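Local atomic coordinates of DUF1993 domain-containing protein (Shewanella denitrificans, PDB entry 2OQM), a protein that is of unknown function but belongs to the DUF1993 family and is probably a DinB-like helical bundle protein. Residues Arg71-Ala76 and Ala105-Arg110; Asn157-Ile162 and Lys179-Ala184. All coordinates share one frame; numbering follows the deposited sequence.

Contact 1 (Arg71-Ala76 and Ala105-Arg110)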
ATOM      1  N   ARG A  71      13.200 -10.184  -6.282  1.00 25.08           N
ATOM      2  CA  ARG A  71      11.888 -10.804  -6.234  1.00 23.18           C
ATOM      3  C   ARG A  71      10.778  -9.850  -5.888  1.00 23.33           C
ATOM      4  O   ARG A  71       9.706  -9.883  -6.468  1.00 23.56           O
ATOM      5  CB  ARG A  71      11.874 -11.994  -5.251  1.00 27.39           C
ATOM      6  CG  ARG A  71      12.670 -13.171  -5.673  1.00 32.91           C
ATOM      7  CD  ARG A  71      12.010 -13.949  -6.802  1.00 44.77           C
ATOM      8  NE  ARG A  71      10.791 -14.666  -6.447  1.00 53.33           N
ATOM      9  CZ  ARG A  71       9.593 -14.532  -7.043  1.00 54.60           C
ATOM     10  NH1 ARG A  71       9.403 -13.670  -8.051  1.00 53.21           N
ATOM     11  NH2 ARG A  71       8.563 -15.295  -6.637  1.00 50.10           N
ATOM     12  N   GLN A  72      11.022  -8.945  -4.956  1.00 24.21           N
ATOM     13  CA  GLN A  72      10.044  -7.938  -4.630  1.00 25.16           C
ATOM     14  C   GLN A  72       9.666  -7.137  -5.869  1.00 26.41           C
ATOM     15  O   GLN A  72       8.485  -6.802  -6.023  1.00 26.54           O
ATOM     16  CB  GLN A  72      10.562  -6.964  -3.558  1.00 24.23           C
ATOM     17  CG  GLN A  72      10.907  -7.533  -2.185  1.00 27.57           C
ATOM     18  CD  GLN A  72       9.702  -8.193  -1.548  1.00 27.46           C
ATOM     19  OE1 GLN A  72       8.591  -7.693  -1.687  1.00 28.08           O
ATOM     20  NE2 GLN A  72       9.909  -9.310  -0.846  1.00 27.60           N
ATOM     21  N   VAL A  73      10.655  -6.763  -6.686  1.00 24.60           N
ATOM     22  CA  VAL A  73      10.414  -5.944  -7.886  1.00 24.22           C
ATOM     23  C   VAL A  73       9.588  -6.763  -8.865  1.00 24.47           C
ATOM     24  O   VAL A  73       8.599  -6.263  -9.417  1.00 26.07           O
ATOM     25  CB  VAL A  73      11.717  -5.436  -8.510  1.00 24.48           C
ATOM     26  CG1 VAL A  73      11.500  -4.779  -9.878  1.00 21.44           C
ATOM     27  CG2 VAL A  73      12.422  -4.436  -7.505  1.00 25.52           C
ATOM     28  N   GLN A  74       9.961  -8.017  -9.045  1.00 24.80           N
ATOM     29  CA  GLN A  74       9.249  -8.889  -9.950  1.00 25.33           C
ATOM     30  C   GLN A  74       7.782  -9.055  -9.521  1.00 23.03           C
ATOM     31  O   GLN A  74       6.864  -8.992 -10.358  1.00 25.13           O
ATOM     32  CB  GLN A  74       9.943 -10.268 -10.021  1.00 22.47           C
ATOM     33  CG  GLN A  74      11.368 -10.260 -10.608  1.00 22.30           C
ATOM     34  CD  GLN A  74      12.088 -11.579 -10.485  1.00 26.12           C
ATOM     35  OE1 GLN A  74      11.843 -12.329  -9.557  1.00 27.08           O
ATOM     36  NE2 GLN A  74      12.972 -11.879 -11.444  1.00 26.84           N
ATOM     37  N   ILE A  75       7.564  -9.222  -8.224  1.00 25.77           N
ATOM     38  CA  ILE A  75       6.210  -9.411  -7.692  1.00 24.84           C
ATOM     39  C   ILE A  75       5.417  -8.124  -7.775  1.00 27.61           C
ATOM     40  O   ILE A  75       4.260  -8.166  -8.127  1.00 26.83           O
ATOM     41  CB  ILE A  75       6.173  -9.957  -6.253  1.00 23.96           C
ATOM     42  CG1 ILE A  75       6.885 -11.307  -6.187  1.00 28.34           C
ATOM     43  CG2 ILE A  75       4.703 -10.154  -5.834  1.00 21.99           C
ATOM     44  CD1 ILE A  75       7.369 -11.777  -4.810  1.00 26.54           C
ATOM     45  N   ALA A  76       6.042  -6.983  -7.503  1.00 21.75           N
ATOM     46  CA  ALA A  76       5.373  -5.699  -7.732  1.00 26.16           C
ATOM     47  C   ALA A  76       4.945  -5.552  -9.165  1.00 23.29           C
ATOM     48  O   ALA A  76       3.818  -5.201  -9.428  1.00 22.61           O
ATOM     49  CB  ALA A  76       6.220  -4.493  -7.281  1.00 23.99           C
ATOM     50  N   ALA A 105      19.740  -3.847 -14.878  1.00 27.36           N
ATOM     51  CA  ALA A 105      19.286  -3.527 -16.226  1.00 27.88           C
ATOM     52  C   ALA A 105      18.047  -4.320 -16.578  1.00 27.56           C
ATOM     53  O   ALA A 105      17.069  -3.811 -17.151  1.00 27.32           O
ATOM     54  CB  ALA A 105      20.407  -3.790 -17.263  1.00 22.98           C
ATOM     55  N   GLU A 106      18.085  -5.589 -16.209  1.00 27.92           N
ATOM     56  CA  GLU A 106      17.018  -6.488 -16.530  1.00 25.66           C
ATOM     57  C   GLU A 106      15.746  -6.118 -15.794  1.00 27.07           C
ATOM     58  O   GLU A 106      14.662  -6.276 -16.303  1.00 30.12           O
ATOM     59  CB  GLU A 106      17.439  -7.878 -16.157  1.00 26.41           C
ATOM     60  CG  GLU A 106      18.567  -8.392 -17.064  1.00 33.02           C
ATOM     61  CD  GLU A 106      19.080  -9.755 -16.632  1.00 34.95           C
ATOM     62  OE1 GLU A 106      19.077 -10.050 -15.418  1.00 37.93           O
ATOM     63  OE2 GLU A 106      19.487 -10.525 -17.523  1.00 48.40           O
ATOM     64  N   LEU A 107      15.886  -5.691 -14.550  1.00 27.60           N
ATOM     65  CA  LEU A 107      14.755  -5.235 -13.760  1.00 25.78           C
ATOM     66  C   LEU A 107      14.187  -3.968 -14.324  1.00 26.27           C
ATOM     67  O   LEU A 107      12.981  -3.835 -14.398  1.00 23.87           O
ATOM     68  CB  LEU A 107      15.154  -5.029 -12.296  1.00 27.75           C
ATOM     69  CG  LEU A 107      15.438  -6.280 -11.476  1.00 32.66           C
ATOM     70  CD1 LEU A 107      15.805  -5.875 -10.063  1.00 29.83           C
ATOM     71  CD2 LEU A 107      14.229  -7.289 -11.478  1.00 28.65           C
ATOM     72  N   ARG A 108      15.042  -3.036 -14.763  1.00 26.35           N
ATOM     73  CA  ARG A 108      14.533  -1.819 -15.415  1.00 27.86           C
ATOM     74  C   ARG A 108      13.747  -2.160 -16.679  1.00 27.37           C
ATOM     75  O   ARG A 108      12.727  -1.529 -16.960  1.00 24.36           O
ATOM     76  CB  ARG A 108      15.654  -0.893 -15.819  1.00 27.30           C
ATOM     77  CG  ARG A 108      16.513  -0.472 -14.690  1.00 29.73           C
ATOM     78  CD  ARG A 108      16.210   0.894 -14.229  1.00 40.13           C
ATOM     79  NE  ARG A 108      17.386   1.572 -13.659  1.00 38.49           N
ATOM     80  CZ  ARG A 108      17.288   2.533 -12.756  1.00 36.58           C
ATOM     81  NH1 ARG A 108      16.101   2.927 -12.300  1.00 36.49           N
ATOM     82  NH2 ARG A 108      18.383   3.076 -12.284  1.00 36.45           N
ATOM     83  N   GLN A 109      14.195  -3.178 -17.408  1.00 27.02           N
ATOM     84  CA  GLN A 109      13.436  -3.662 -18.576  1.00 29.44           C
ATOM     85  C   GLN A 109      12.072  -4.231 -18.178  1.00 27.66           C
ATOM     86  O   GLN A 109      11.087  -3.961 -18.833  1.00 25.50           O
ATOM     87  CB  GLN A 109      14.221  -4.700 -19.344  1.00 29.51           C
ATOM     88  CG  GLN A 109      13.466  -5.254 -20.578  1.00 37.81           C
ATOM     89  CD  GLN A 109      13.127  -4.182 -21.600  1.00 39.34           C
ATOM     90  OE1 GLN A 109      11.949  -3.952 -21.926  1.00 47.64           O
ATOM     91  NE2 GLN A 109      14.155  -3.507 -22.103  1.00 31.52           N
ATOM     92  N   ARG A 110      12.027  -4.974 -17.083  1.00 28.07           N
ATOM     93  CA  ARG A 110      10.773  -5.574 -16.582  1.00 27.14           C
ATOM     94  C   ARG A 110       9.756  -4.485 -16.253  1.00 27.05           C
ATOM     95  O   ARG A 110       8.590  -4.555 -16.683  1.00 26.19           O
ATOM     96  CB  ARG A 110      11.070  -6.433 -15.367  1.00 28.00           C
ATOM     97  CG  ARG A 110       9.866  -7.086 -14.670  1.00 32.68           C
ATOM     98  CD  ARG A 110       9.300  -8.175 -15.446  1.00 40.51           C
ATOM     99  NE  ARG A 110       8.409  -9.017 -14.642  1.00 37.67           N
ATOM    100  CZ  ARG A 110       8.765 -10.151 -14.029  1.00 33.31           C
ATOM    101  NH1 ARG A 110      10.012 -10.599 -14.043  1.00 31.82           N
ATOM    102  NH2 ARG A 110       7.849 -10.850 -13.410  1.00 34.18           N
TER

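Contact 2 (Asn157-Ile162 and Lys179-Ala184). With EDO (1,2-ethanediol), chain G; FMT (formic acid), chain P.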
ATOM      1  N   ASN A 157      -1.253  -5.440  -2.093  1.00 21.82           N
ATOM      2  CA  ASN A 157      -0.094  -6.187  -2.490  1.00 23.85           C
ATOM      3  C   ASN A 157       0.939  -5.344  -3.257  1.00 24.75           C
ATOM      4  O   ASN A 157       2.166  -5.482  -3.070  1.00 24.70           O
ATOM      5  CB  ASN A 157      -0.522  -7.376  -3.364  1.00 25.19           C
ATOM      6  CG  ASN A 157      -0.794  -8.667  -2.554  1.00 24.29           C
ATOM      7  OD1 ASN A 157      -0.211  -8.881  -1.518  1.00 30.42           O
ATOM      8  ND2 ASN A 157      -1.702  -9.514  -3.059  1.00 26.39           N
ATOM      9  N   LEU A 158       0.468  -4.504  -4.142  1.00 24.49           N
ATOM     10  CA  LEU A 158       1.365  -3.643  -4.903  1.00 24.91           C
ATOM     11  C   LEU A 158       2.160  -2.773  -3.938  1.00 22.76           C
ATOM     12  O   LEU A 158       3.381  -2.695  -4.029  1.00 24.25           O
ATOM     13  CB  LEU A 158       0.562  -2.745  -5.856  1.00 26.54           C
ATOM     14  CG  LEU A 158       1.212  -1.851  -6.922  1.00 27.06           C
ATOM     15  CD1 LEU A 158       1.523  -0.532  -6.321  1.00 25.21           C
ATOM     16  CD2 LEU A 158       2.366  -2.465  -7.592  1.00 30.42           C
ATOM     17  N   TYR A 159       1.479  -2.143  -2.986  1.00 23.35           N
ATOM     18  CA  TYR A 159       2.180  -1.273  -2.020  1.00 23.00           C
ATOM     19  C   TYR A 159       3.090  -2.060  -1.045  1.00 24.50           C
ATOM     20  O   TYR A 159       4.128  -1.556  -0.627  1.00 25.12           O
ATOM     21  CB  TYR A 159       1.207  -0.364  -1.259  1.00 26.03           C
ATOM     22  CG  TYR A 159       0.675   0.738  -2.163  1.00 22.67           C
ATOM     23  CD1 TYR A 159       1.515   1.677  -2.710  1.00 24.00           C
ATOM     24  CD2 TYR A 159      -0.658   0.758  -2.579  1.00 25.41           C
ATOM     25  CE1 TYR A 159       1.056   2.650  -3.586  1.00 25.25           C
ATOM     26  CE2 TYR A 159      -1.121   1.755  -3.451  1.00 24.43           C
ATOM     27  CZ  TYR A 159      -0.262   2.681  -3.968  1.00 25.11           C
ATOM     28  OH  TYR A 159      -0.742   3.707  -4.798  1.00 23.71           O
ATOM     29  N   PHE A 160       2.658  -3.257  -0.635  1.00 21.23           N
ATOM     30  CA  PHE A 160       3.480  -4.157   0.154  1.00 24.21           C
ATOM     31  C   PHE A 160       4.839  -4.418  -0.508  1.00 21.01           C
ATOM     32  O   PHE A 160       5.890  -4.283   0.133  1.00 23.68           O
ATOM     33  CB  PHE A 160       2.779  -5.490   0.359  1.00 20.99           C
ATOM     34  CG  PHE A 160       3.567  -6.444   1.242  1.00 22.98           C
ATOM     35  CD1 PHE A 160       4.535  -7.289   0.682  1.00 24.16           C
ATOM     36  CD2 PHE A 160       3.375  -6.512   2.598  1.00 21.77           C
ATOM     37  CE1 PHE A 160       5.309  -8.161   1.464  1.00 25.59           C
ATOM     38  CE2 PHE A 160       4.152  -7.394   3.390  1.00 24.67           C
ATOM     39  CZ  PHE A 160       5.131  -8.225   2.776  1.00 28.91           C
ATOM     40  N   HIS A 161       4.828  -4.827  -1.773  1.00 24.38           N
ATOM     41  CA  HIS A 161       6.069  -5.203  -2.380  1.00 23.48           C
ATOM     42  C   HIS A 161       6.974  -4.025  -2.773  1.00 22.22           C
ATOM     43  O   HIS A 161       8.204  -4.134  -2.633  1.00 23.93           O
ATOM     44  CB  HIS A 161       5.816  -6.171  -3.504  1.00 22.82           C
ATOM     45  CG  HIS A 161       5.270  -7.478  -3.025  1.00 23.51           C
ATOM     46  ND1 HIS A 161       6.079  -8.435  -2.445  1.00 24.84           N
ATOM     47  CD2 HIS A 161       4.001  -7.954  -2.956  1.00 25.26           C
ATOM     48  CE1 HIS A 161       5.327  -9.468  -2.088  1.00 26.54           C
ATOM     49  NE2 HIS A 161       4.067  -9.204  -2.390  1.00 25.28           N
ATOM     50  N   ILE A 162       6.393  -2.907  -3.190  1.00 22.65           N
ATOM     51  CA  ILE A 162       7.161  -1.689  -3.392  1.00 23.13           C
ATOM     52  C   ILE A 162       7.752  -1.148  -2.064  1.00 22.74           C
ATOM     53  O   ILE A 162       8.936  -0.799  -1.979  1.00 22.84           O
ATOM     54  CB  ILE A 162       6.370  -0.605  -4.122  1.00 23.60           C
ATOM     55  CG1 ILE A 162       6.012  -1.027  -5.570  1.00 25.35           C
ATOM     56  CG2 ILE A 162       7.197   0.695  -4.180  1.00 19.90           C
ATOM     57  CD1 ILE A 162       5.334   0.055  -6.419  1.00 24.38           C
ATOM     58  N   LYS A 179       9.336  10.991  -0.268  1.00 25.04           N
ATOM     59  CA  LYS A 179       9.065  11.660  -1.553  1.00 27.44           C
ATOM     60  C   LYS A 179       9.393  10.776  -2.752  1.00 25.96           C
ATOM     61  O   LYS A 179       8.775  10.912  -3.801  1.00 26.73           O
ATOM     62  CB  LYS A 179       9.804  13.012  -1.675  1.00 30.43           C
ATOM     63  CG  LYS A 179       9.321  14.039  -0.680  1.00 42.57           C
ATOM     64  N   ASP A 180      10.376   9.891  -2.596  1.00 26.17           N
ATOM     65  CA  ASP A 180      10.810   9.005  -3.668  1.00 23.60           C
ATOM     66  C   ASP A 180       9.784   7.940  -3.906  1.00 22.89           C
ATOM     67  O   ASP A 180       9.545   7.547  -5.048  1.00 24.70           O
ATOM     68  CB  ASP A 180      12.151   8.363  -3.313  1.00 26.16           C
ATOM     69  CG  ASP A 180      13.273   9.382  -3.199  1.00 29.19           C
ATOM     70  OD1 ASP A 180      13.385  10.279  -4.076  1.00 30.10           O
ATOM     71  OD2 ASP A 180      14.013   9.304  -2.196  1.00 22.02           O
ATOM     72  N   TYR A 181       9.170   7.467  -2.812  1.00 24.79           N
ATOM     73  CA  TYR A 181       8.075   6.478  -2.881  1.00 23.21           C
ATOM     74  C   TYR A 181       6.765   7.038  -3.427  1.00 24.44           C
ATOM     75  O   TYR A 181       6.101   6.396  -4.203  1.00 22.58           O
ATOM     76  CB  TYR A 181       7.865   5.900  -1.481  1.00 22.48           C
ATOM     77  CG  TYR A 181       6.641   5.068  -1.219  1.00 23.59           C
ATOM     78  CD1 TYR A 181       6.631   3.708  -1.487  1.00 24.08           C
ATOM     79  CD2 TYR A 181       5.506   5.630  -0.641  1.00 26.43           C
ATOM     80  CE1 TYR A 181       5.529   2.942  -1.240  1.00 22.54           C
ATOM     81  CE2 TYR A 181       4.419   4.862  -0.360  1.00 21.84           C
ATOM     82  CZ  TYR A 181       4.422   3.519  -0.662  1.00 26.08           C
ATOM     83  OH  TYR A 181       3.318   2.781  -0.355  1.00 24.74           O
ATOM     84  N   LEU A 182       6.377   8.214  -2.985  1.00 23.15           N
ATOM     85  CA  LEU A 182       5.091   8.827  -3.401  1.00 23.44           C
ATOM     86  C   LEU A 182       5.169   9.444  -4.805  1.00 26.62           C
ATOM     87  O   LEU A 182       4.267   9.324  -5.604  1.00 22.34           O
ATOM     88  CB  LEU A 182       4.698   9.934  -2.389  1.00 23.69           C
ATOM     89  CG  LEU A 182       4.272   9.410  -1.015  1.00 26.06           C
ATOM     90  CD1 LEU A 182       4.026  10.608  -0.121  1.00 22.96           C
ATOM     91  CD2 LEU A 182       3.047   8.440  -1.033  1.00 21.25           C
ATOM     92  N   GLY A 183       6.284  10.105  -5.083  1.00 25.83           N
ATOM     93  CA  GLY A 183       6.447  10.817  -6.346  1.00 28.42           C
ATOM     94  C   GLY A 183       5.807  12.169  -6.305  1.00 27.21           C
ATOM     95  O   GLY A 183       5.311  12.604  -5.264  1.00 30.82           O
ATOM     96  N   ALA A 184       5.834  12.864  -7.434  1.00 31.25           N
ATOM     97  CA  ALA A 184       5.246  14.206  -7.513  1.00 31.23           C
ATOM     98  C   ALA A 184       3.719  14.145  -7.368  1.00 29.61           C
ATOM     99  O   ALA A 184       3.064  13.162  -7.768  1.00 30.90           O
ATOM    100  CB  ALA A 184       5.625  14.897  -8.816  1.00 30.28           C
TER
HETATM  101  C1  EDO G 176      -4.620   2.624  -5.423  1.00 36.44           C
HETATM  102  O1  EDO G 176      -3.563   2.360  -6.319  1.00 27.42           O
HETATM  103  C2  EDO G 176      -4.538   4.056  -4.931  1.00 32.08           C
HETATM  104  O2  EDO G 176      -3.271   4.290  -4.350  1.00 22.78           O
HETATM  105  C   FMT P 185       5.764  10.175 -10.333  1.00 49.54           C
HETATM  106  O1  FMT P 185       6.157   9.246 -11.055  1.00 50.15           O
HETATM  107  O2  FMT P 185       6.524  11.055  -9.920  1.00 49.51           O

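Contact 1 (Arg71-Ala76 and Ala105-Arg110)
L107 meets V73 between two helices that run nearly parallel, 13° apart, with the axes of the short segments 10.4 Å from each other. The CB of L107 points at the facing helix, and its CD2 branch, not the extended CD1, comes to 4.0 Å from V73 CG1. The same methyl also lies against the aliphatic part of Q74, 4.2 Å from its CG. V73 presents CG1 because that branch stands anti to the backbone N. Beyond this pair, V73 rests on L36 and F40 of helix 13-50, while L107 also touches I70. Helices 69-87 and 104-119 here pack on each other and on helix 13-50, consistent with the helical bundle of the DinB family. One turn after L107, R110 reaches across to Q74, its chain leaving CA anti to the backbone N and bending at CG. The guanidinium lies beside the Q74 stem: NH1 is 3.7 Å from Q74 CG, and Q74 CB sits over one face of the group. No hydrogen bond joins the two side chains, whose amide and guanidinium planes are 36° apart. Acids hold the buried arginine instead, with D99 and D78 at NH2 and E101 at NH1, which probably offset its charge. E101 also accepts from Q74 NE2, so one carboxylate ties both side chains together. At the other end of the amide, Q74 OE1 receives R71 NH1 at 3.2 Å, in the guanidinium plane and with an N-H...O angle of 163°.

Contact 2 (Asn157-Ile162 and Lys179-Ala184)
Y181 sets its phenol against Y159 and I162, packing the short helix 178-182 onto the long helix 146-172 in an arrangement consistent with a DinB-type bundle. The tyrosine side chains cross at about a right angle, with Y181 OH 3.2 Å from Y159 CD1 and Y181 CZ at 4.0 Å from the same carbon. Farther back along the ring, I162 CG2 touches Y181 CE1 at 4.1 Å and lies equally near CD1. That methyl stands anti to the backbone N of I162, and Y181 CG is likewise anti to its own N (chi1 168°), which sends the ring toward the long helix. M32 of helix 13-50 touches all three side chains, while T163 and Y166 pack on Y181. The hydroxyl that presses on Y159 is hydrogen-bonded to the backbone O of P156 of the second subunit, so the phenol ends at the interface between the two subunits; Y159 also packs on Y159 of that subunit. The hydroxyl of Y159 has polar partners of its own: Q28 NE2, and O2 of a 1,2-ethanediol, probably from the crystallisation liquor, 2.6 Å from Y159 OH and near the ring plane. The diol is bonded in turn to L24 O and to I151 O of the second subunit. The helix stops after L182: G183, with positive phi (82°), is the first residue to leave helical angles, though its N still bonds to K179 O at 2.9 Å. Just beyond, A184 N donates to O2 of a formic acid molecule, probably also from the crystallisation liquor, at 3.2 Å with an N-H...O angle of 157°.

Overall arrangement
From the N terminus, helix 13-50 comes first and later supplies side chains to both contacts. Contact 1 then pairs helix 69-87 with helix 104-119, closing the 28-residue connection between its segments. Contact 2 follows in series: 157-162 on helix 146-172 is met by 179-184, with 16 residues between, bringing the C-terminal region back onto the bundle. The two loops neither nest nor cross, yet the centres of the contacts are about 14 Å apart and 71-76 touches 157-162 directly. There Q72 OE1 and H161 ND1, 2.7 Å apart, probably share a hydrogen bond, and A76 packs on I162. Contact 1 stays within one subunit, whereas contact 2 borders the second.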